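Local coordinates for protein purine nucleoside phosphorylase (Schistosoma mansoni, PDB 5KO5) that probably catalyses the reversible phosphorolysis of purine nucleosides to the free base and ribose 1-phosphate, and here binds cytosine, at residues Tyr202-Pro205 / Asp206-Asn209; Ala7-Glu10 / Asn11-Ala15; Ser256-His259 / Glu260-Leu263. One frame throughout, in Å; residues are numbered along the deposited sequence.

Interaction 1: residues Tyr202-Pro205 / Asp206-Asn209; sequences YESP and DESN. With CYT (6-aminopyrimidin-2(1H)-one), chain B.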
loop_
_atom_site.group_PDB
_atom_site.type_symbol
_atom_site.label_atom_id
_atom_site.label_comp_id
_atom_site.label_asym_id
_atom_site.label_seq_id
_atom_site.Cartn_x
_atom_site.Cartn_y
_atom_site.Cartn_z
ATOM N N TYR A 202 -11.862 -7.798 -7.249
ATOM C CA TYR A 202 -11.059 -8.947 -7.633
ATOM C C TYR A 202 -9.795 -8.478 -8.339
ATOM O O TYR A 202 -9.744 -7.387 -8.918
ATOM C CB TYR A 202 -11.865 -9.880 -8.546
ATOM C CG TYR A 202 -12.918 -10.656 -7.802
ATOM C CD1 TYR A 202 -12.549 -11.565 -6.820
ATOM C CD2 TYR A 202 -14.273 -10.482 -8.061
ATOM C CE1 TYR A 202 -13.503 -12.288 -6.122
ATOM C CE2 TYR A 202 -15.239 -11.205 -7.363
ATOM C CZ TYR A 202 -14.843 -12.095 -6.393
ATOM O OH TYR A 202 -15.789 -12.813 -5.688
ATOM N N GLU A 203 -8.770 -9.307 -8.264
ATOM C CA GLU A 203 -7.550 -9.065 -9.014
ATOM C C GLU A 203 -7.883 -8.778 -10.476
ATOM O O GLU A 203 -8.676 -9.491 -11.102
ATOM C CB GLU A 203 -6.643 -10.298 -8.880
ATOM C CG GLU A 203 -7.204 -11.643 -9.423
ATOM C CD GLU A 203 -8.045 -12.477 -8.445
ATOM O OE1 GLU A 203 -8.548 -11.967 -7.416
ATOM O OE2 GLU A 203 -8.224 -13.688 -8.745
ATOM N N SER A 204 -7.321 -7.691 -11.008
ATOM C CA SER A 204 -7.537 -7.386 -12.412
ATOM C C SER A 204 -6.714 -8.347 -13.265
ATOM O O SER A 204 -5.737 -8.929 -12.781
ATOM C CB SER A 204 -7.123 -5.947 -12.705
ATOM O OG SER A 204 -5.707 -5.827 -12.766
ATOM N N PRO A 205 -7.088 -8.535 -14.537
ATOM C CA PRO A 205 -6.297 -9.438 -15.391
ATOM C C PRO A 205 -4.820 -9.092 -15.406
ATOM O O PRO A 205 -3.966 -9.987 -15.404
ATOM C CB PRO A 205 -6.951 -9.285 -16.774
ATOM C CG PRO A 205 -8.383 -8.954 -16.469
ATOM C CD PRO A 205 -8.352 -8.126 -15.182
ATOM N N ASP A 206 -4.488 -7.803 -15.410
ATOM C CA ASP A 206 -3.081 -7.432 -15.443
ATOM C C ASP A 206 -2.409 -7.560 -14.089
ATOM O O ASP A 206 -1.205 -7.840 -14.035
ATOM C CB ASP A 206 -2.933 -6.046 -16.054
ATOM C CG ASP A 206 -3.397 -6.037 -17.475
ATOM O OD1 ASP A 206 -2.709 -6.671 -18.300
ATOM O OD2 ASP A 206 -4.458 -5.447 -17.763
ATOM N N GLU A 207 -3.153 -7.372 -12.996
ATOM C CA GLU A 207 -2.618 -7.723 -11.684
ATOM C C GLU A 207 -2.334 -9.215 -11.591
ATOM O O GLU A 207 -1.279 -9.621 -11.086
ATOM C CB GLU A 207 -3.582 -7.276 -10.586
ATOM C CG GLU A 207 -3.622 -5.750 -10.467
ATOM C CD GLU A 207 -4.866 -5.219 -9.802
ATOM O OE1 GLU A 207 -5.722 -6.007 -9.354
ATOM O OE2 GLU A 207 -4.997 -3.982 -9.745
ATOM N N SER A 208 -3.246 -10.048 -12.102
ATOM C CA SER A 208 -2.988 -11.486 -12.104
ATOM C C SER A 208 -1.725 -11.814 -12.883
ATOM O O SER A 208 -0.908 -12.628 -12.439
ATOM C CB SER A 208 -4.180 -12.226 -12.695
ATOM O OG SER A 208 -5.302 -12.061 -11.850
ATOM N N ASN A 209 -1.550 -11.198 -14.052
ATOM C CA ASN A 209 -0.357 -11.466 -14.851
ATOM C C ASN A 209 0.907 -11.032 -14.125
ATOM O O ASN A 209 1.937 -11.708 -14.198
ATOM C CB ASN A 209 -0.469 -10.802 -16.220
ATOM C CG ASN A 209 -0.805 -11.800 -17.302
ATOM O OD1 ASN A 209 -1.963 -11.965 -17.680
ATOM N ND2 ASN A 209 0.213 -12.512 -17.777
HETATM N N3 CYT B . -10.078 -13.816 -5.906
HETATM C C4 CYT B . -10.713 -14.818 -6.516
HETATM N N1 CYT B . -11.120 -14.439 -3.863
HETATM C C2 CYT B . -10.270 -13.590 -4.582
HETATM O O2 CYT B . -9.725 -12.641 -4.009
HETATM N N4 CYT B . -10.493 -14.982 -7.825
HETATM C C5 CYT B . -11.576 -15.702 -5.798
HETATM C C6 CYT B . -11.752 -15.470 -4.490
HETATM O O HOH W 1 -7.954 -5.551 -7.840
HETATM O O HOH W 2 -7.663 -11.435 -13.016
#
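S204 OG sits between its own backbone N and carbonyl carbon (chi1 76°), and E207 sends CG to the side anti to its carbonyl carbon (chi1 -70°); these torsions bring each side chain to the backbone N-H of the other residue at the start of helix 205-213. The result is a capping box. E207 N donates to S204 OG at 3.0 Å, and S204 N donates to E207 OE1 at 2.9 Å. The second bond is almost straight (178°) but meets the carboxylate from above its plane. S204 OG and E207 OE2 also bond to H137 O and N139 N of the second subunit, so the cap is part of the subunit interface. A water lies within hydrogen-bonding distance of Y202 O and E207 OE1.

Just before the cap, E203 bends at chi2 and carries its carboxylate to the cytosine. S247 OG also bonds E203 OE2, and N245 OD1 holds the base as well. The ring of Y202 presents its edge to the base, and CD1 lies 3.5 Å from cytosine N3. One backbone thus joins helix cap and base site. E203 grips the base with both oxygens: cytosine N3 donates to OE1 and cytosine N4 to OE2, each at 2.8 Å.

Interaction 2: residues Ala7-Glu10 / Asn11-Ala15; sequences ANYE and NASMA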
loop_
_atom_site.group_PDB
_atom_site.type_symbol
_atom_site.label_atom_id
_atom_site.label_comp_id
_atom_site.label_asym_id
_atom_site.label_seq_id
_atom_site.Cartn_x
_atom_site.Cartn_y
_atom_site.Cartn_z
ATOM N N ALA A 7 -6.009 -3.276 20.708
ATOM C CA ALA A 7 -5.867 -4.720 20.907
ATOM C C ALA A 7 -4.732 -5.028 21.894
ATOM O O ALA A 7 -3.741 -5.698 21.588
ATOM C CB ALA A 7 -5.648 -5.411 19.566
ATOM N N ASN A 8 -4.883 -4.488 23.096
ATOM C CA ASN A 8 -3.847 -4.626 24.107
ATOM C C ASN A 8 -4.171 -5.763 25.075
ATOM O O ASN A 8 -5.220 -6.412 25.005
ATOM C CB ASN A 8 -3.561 -3.290 24.808
ATOM C CG ASN A 8 -4.740 -2.765 25.599
ATOM O OD1 ASN A 8 -5.670 -3.500 25.931
ATOM N ND2 ASN A 8 -4.705 -1.476 25.914
ATOM N N TYR A 9 -3.243 -5.975 26.007
ATOM C CA TYR A 9 -3.335 -7.068 26.963
ATOM C C TYR A 9 -4.556 -6.906 27.862
ATOM O O TYR A 9 -5.322 -7.859 28.063
ATOM C CB TYR A 9 -2.045 -7.044 27.772
ATOM C CG TYR A 9 -1.818 -8.135 28.776
ATOM C CD1 TYR A 9 -1.926 -9.473 28.436
ATOM C CD2 TYR A 9 -1.410 -7.813 30.054
ATOM C CE1 TYR A 9 -1.667 -10.463 29.367
ATOM C CE2 TYR A 9 -1.148 -8.777 30.988
ATOM C CZ TYR A 9 -1.273 -10.107 30.647
ATOM O OH TYR A 9 -1.002 -11.061 31.593
ATOM N N GLU A 10 -4.771 -5.699 28.386
ATOM C CA GLU A 10 -5.906 -5.473 29.280
ATOM C C GLU A 10 -7.236 -5.702 28.564
ATOM O O GLU A 10 -8.136 -6.361 29.097
ATOM C CB GLU A 10 -5.845 -4.058 29.859
ATOM C CG GLU A 10 -7.110 -3.662 30.612
ATOM C CD GLU A 10 -7.063 -2.244 31.155
ATOM O OE1 GLU A 10 -7.862 -1.926 32.064
ATOM O OE2 GLU A 10 -6.231 -1.447 30.673
ATOM N N ASN A 11 -7.376 -5.163 27.354
ATOM C CA ASN A 11 -8.650 -5.274 26.651
ATOM C C ASN A 11 -8.915 -6.705 26.207
ATOM O O ASN A 11 -10.048 -7.190 26.307
ATOM C CB ASN A 11 -8.667 -4.323 25.458
ATOM C CG ASN A 11 -8.699 -2.868 25.880
ATOM O OD1 ASN A 11 -9.068 -2.545 27.013
ATOM N ND2 ASN A 11 -8.330 -1.977 24.968
ATOM N N ALA A 12 -7.895 -7.389 25.684
ATOM C CA ALA A 12 -8.083 -8.786 25.309
ATOM C C ALA A 12 -8.412 -9.636 26.530
ATOM O O ALA A 12 -9.214 -10.576 26.438
ATOM C CB ALA A 12 -6.842 -9.318 24.590
ATOM N N SER A 13 -7.816 -9.315 27.688
ATOM C CA SER A 13 -8.102 -10.057 28.918
ATOM C C SER A 13 -9.558 -9.897 29.334
ATOM O O SER A 13 -10.193 -10.848 29.797
ATOM C CB SER A 13 -7.196 -9.574 30.056
ATOM O OG SER A 13 -5.832 -9.908 29.862
ATOM N N MET A 14 -10.097 -8.687 29.189
ATOM C CA MET A 14 -11.483 -8.459 29.581
ATOM C C MET A 14 -12.434 -9.267 28.706
ATOM O O MET A 14 -13.416 -9.838 29.203
ATOM C CB MET A 14 -11.816 -6.971 29.524
ATOM C CG MET A 14 -13.219 -6.656 30.018
ATOM S SD MET A 14 -13.572 -4.895 30.123
ATOM C CE MET A 14 -15.172 -4.930 30.931
ATOM N N ALA A 15 -12.146 -9.344 27.405
ATOM C CA ALA A 15 -12.948 -10.174 26.514
ATOM C C ALA A 15 -12.814 -11.650 26.866
ATOM O O ALA A 15 -13.814 -12.380 26.897
ATOM C CB ALA A 15 -12.540 -9.925 25.059
HETATM O O HOH W 3 -6.806 -0.631 27.894
#
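N8 OD1 accepts from N11 N at 2.8 Å, with the donor nearly in line with the side-chain carbonyl. S13 N bonds Y9 O at 2.9 Å. In the conformer described, S13 OG also donates to Y9 O, at 2.8 Å, and there the hydroxyl and the amide reach this oxygen from opposite faces of its carbonyl plane. Backbone bonds from A12 N to N8 O and from M14 N to E10 O continue the first turn.

A water ties three side chains together on the outer side of this turn. It accepts from N8 ND2 and donates to E10 OE2 and N11 OD1. The amide of N11 is also anchored at its other end, where ND2 donates to V6 O.

This is an Asn N-cap: N8 stands right before helix 9-23 and its side chain takes up a backbone N-H of the first turn. The amide planes of N8 and N11 are 42° apart, and N11 CG comes to 3.1 Å from N8 OD1.

Y9 has CG anti to its backbone N (chi1 -176°), which lays its ring beside S13. In that same conformer S13 OG lies over one face, offset toward the rim, a loose contact at 4.2 Å from Y9 CD1. On the inner side, A12 CB touches N8 O at 3.4 Å. A12 and S13 pack on L107 of helix 95-108, and A7 packs on A99 of the same helix.

Interaction 3: residues Ser256-His259 / Glu260-Leu263; sequences SINH and EKVL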
loop_
_atom_site.group_PDB
_atom_site.type_symbol
_atom_site.label_atom_id
_atom_site.label_comp_id
_atom_site.label_asym_id
_atom_site.label_seq_id
_atom_site.Cartn_x
_atom_site.Cartn_y
_atom_site.Cartn_z
ATOM N N SER A 256 -15.255 -13.737 -16.736
ATOM C CA SER A 256 -15.358 -12.889 -15.559
ATOM C C SER A 256 -15.174 -13.693 -14.279
ATOM O O SER A 256 -15.414 -14.902 -14.233
ATOM C CB SER A 256 -16.738 -12.242 -15.518
ATOM O OG SER A 256 -17.741 -13.235 -15.378
ATOM N N ILE A 257 -14.751 -12.997 -13.231
ATOM C CA ILE A 257 -14.708 -13.523 -11.869
ATOM C C ILE A 257 -15.931 -12.991 -11.139
ATOM O O ILE A 257 -16.292 -11.819 -11.298
ATOM C CB ILE A 257 -13.419 -13.060 -11.161
ATOM C CG1 ILE A 257 -12.172 -13.387 -12.002
ATOM C CG2 ILE A 257 -13.327 -13.674 -9.767
ATOM C CD1 ILE A 257 -10.867 -12.867 -11.394
ATOM N N ASN A 258 -16.576 -13.833 -10.332
ATOM C CA ASN A 258 -17.877 -13.469 -9.795
ATOM C C ASN A 258 -18.101 -14.154 -8.449
ATOM O O ASN A 258 -17.813 -15.344 -8.303
ATOM C CB ASN A 258 -18.937 -13.874 -10.832
ATOM C CG ASN A 258 -20.338 -13.718 -10.330
ATOM O OD1 ASN A 258 -20.895 -14.642 -9.752
ATOM N ND2 ASN A 258 -20.930 -12.553 -10.562
ATOM N N HIS A 259 -18.615 -13.401 -7.467
ATOM C CA HIS A 259 -18.774 -13.965 -6.124
ATOM C C HIS A 259 -19.775 -15.121 -6.106
ATOM O O HIS A 259 -19.627 -16.056 -5.309
ATOM C CB HIS A 259 -19.155 -12.876 -5.102
ATOM C CG HIS A 259 -19.097 -13.342 -3.678
ATOM N ND1 HIS A 259 -17.942 -13.820 -3.098
ATOM C CD2 HIS A 259 -20.055 -13.420 -2.723
ATOM C CE1 HIS A 259 -18.187 -14.167 -1.848
ATOM N NE2 HIS A 259 -19.463 -13.933 -1.595
ATOM N N GLU A 260 -20.809 -15.066 -6.953
ATOM C CA GLU A 260 -21.750 -16.184 -7.027
ATOM C C GLU A 260 -21.062 -17.442 -7.544
ATOM O O GLU A 260 -21.314 -18.549 -7.043
ATOM C CB GLU A 260 -22.963 -15.825 -7.894
ATOM C CG GLU A 260 -23.812 -14.667 -7.384
ATOM C CD GLU A 260 -23.277 -13.308 -7.812
ATOM O OE1 GLU A 260 -22.507 -12.700 -7.040
ATOM O OE2 GLU A 260 -23.621 -12.851 -8.925
ATOM N N LYS A 261 -20.196 -17.302 -8.548
ATOM C CA LYS A 261 -19.435 -18.455 -9.018
ATOM C C LYS A 261 -18.476 -18.943 -7.946
ATOM O O LYS A 261 -18.304 -20.157 -7.760
ATOM C CB LYS A 261 -18.686 -18.113 -10.310
ATOM C CG LYS A 261 -19.614 -17.903 -11.493
ATOM C CD LYS A 261 -18.890 -18.019 -12.826
ATOM C CE LYS A 261 -18.104 -16.764 -13.157
ATOM N NZ LYS A 261 -17.460 -16.864 -14.499
ATOM N N VAL A 262 -17.864 -18.014 -7.213
ATOM C CA VAL A 262 -16.976 -18.392 -6.117
ATOM C C VAL A 262 -17.733 -19.219 -5.090
ATOM O O VAL A 262 -17.283 -20.292 -4.679
ATOM C CB VAL A 262 -16.345 -17.138 -5.487
ATOM C CG1 VAL A 262 -15.616 -17.485 -4.181
ATOM C CG2 VAL A 262 -15.389 -16.472 -6.473
ATOM N N LEU A 263 -18.904 -18.732 -4.671
ATOM C CA LEU A 263 -19.669 -19.428 -3.645
ATOM C C LEU A 263 -20.148 -20.790 -4.125
ATOM O O LEU A 263 -20.322 -21.704 -3.311
ATOM C CB LEU A 263 -20.853 -18.576 -3.189
ATOM C CG LEU A 263 -20.500 -17.361 -2.333
ATOM C CD1 LEU A 263 -21.756 -16.594 -1.955
ATOM C CD2 LEU A 263 -19.726 -17.797 -1.090
#
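N258 OD1 caps helix 259-283. K261 N reaches it at 3.0 Å, in the carbonyl plane and on a lone pair. E260 N also donates to it, but that bond is weak (115°). The other end of the amide is used too: N258 ND2 donates to E260 OE2 at 3.2 Å. It meets the carboxylate from above, and the two planes stand 75° apart. E260 is bent at chi2 (85°), which brings OE2 near N258 ND2.

On the next turn L263 lies over one face of the H259 ring. L263 CG is 4.0 Å from the ring centroid, a CH-pi contact, and L263 CD1 lies 3.5 Å from H259 NE2. F161 of the second subunit also meets this ring. V262 CG2 touches N258 O at 3.2 Å; V262 and I257 belong to the cytosine pocket.

K261 reaches back along the loop before the cap. Its chain bends at chi3, passes N258 CB with CE, and lets NZ donate to S256 O at 2.8 Å. An ammonium on a backbone oxygen and a carboxylate on the cap amide place opposite charges around the first turn. The carboxylate would probably interact favourably with the helix dipole, while the lysine bond ties S256, next to pocket residue I257, to the first turn.

Along the chain the order is interaction 2, interaction 1, interaction 3. Each is the N-terminal start of a helix: 9-23, 205-213 and 259-283. Interactions 1 and 3 lie on the same side of the chain's centre, with their own centres about 15 Å apart. They touch directly: Y202 packs on H259, I257 and V262, and E203 on I257. Both contribute residues to the cytosine pocket and both touch the second subunit, which joins base site and assembly. Interaction 2 lies across the chain's centre, its centre about 39 Å from that of interaction 1 and 38 Å from that of interaction 3. It is remote from the pocket and touches no other subunit.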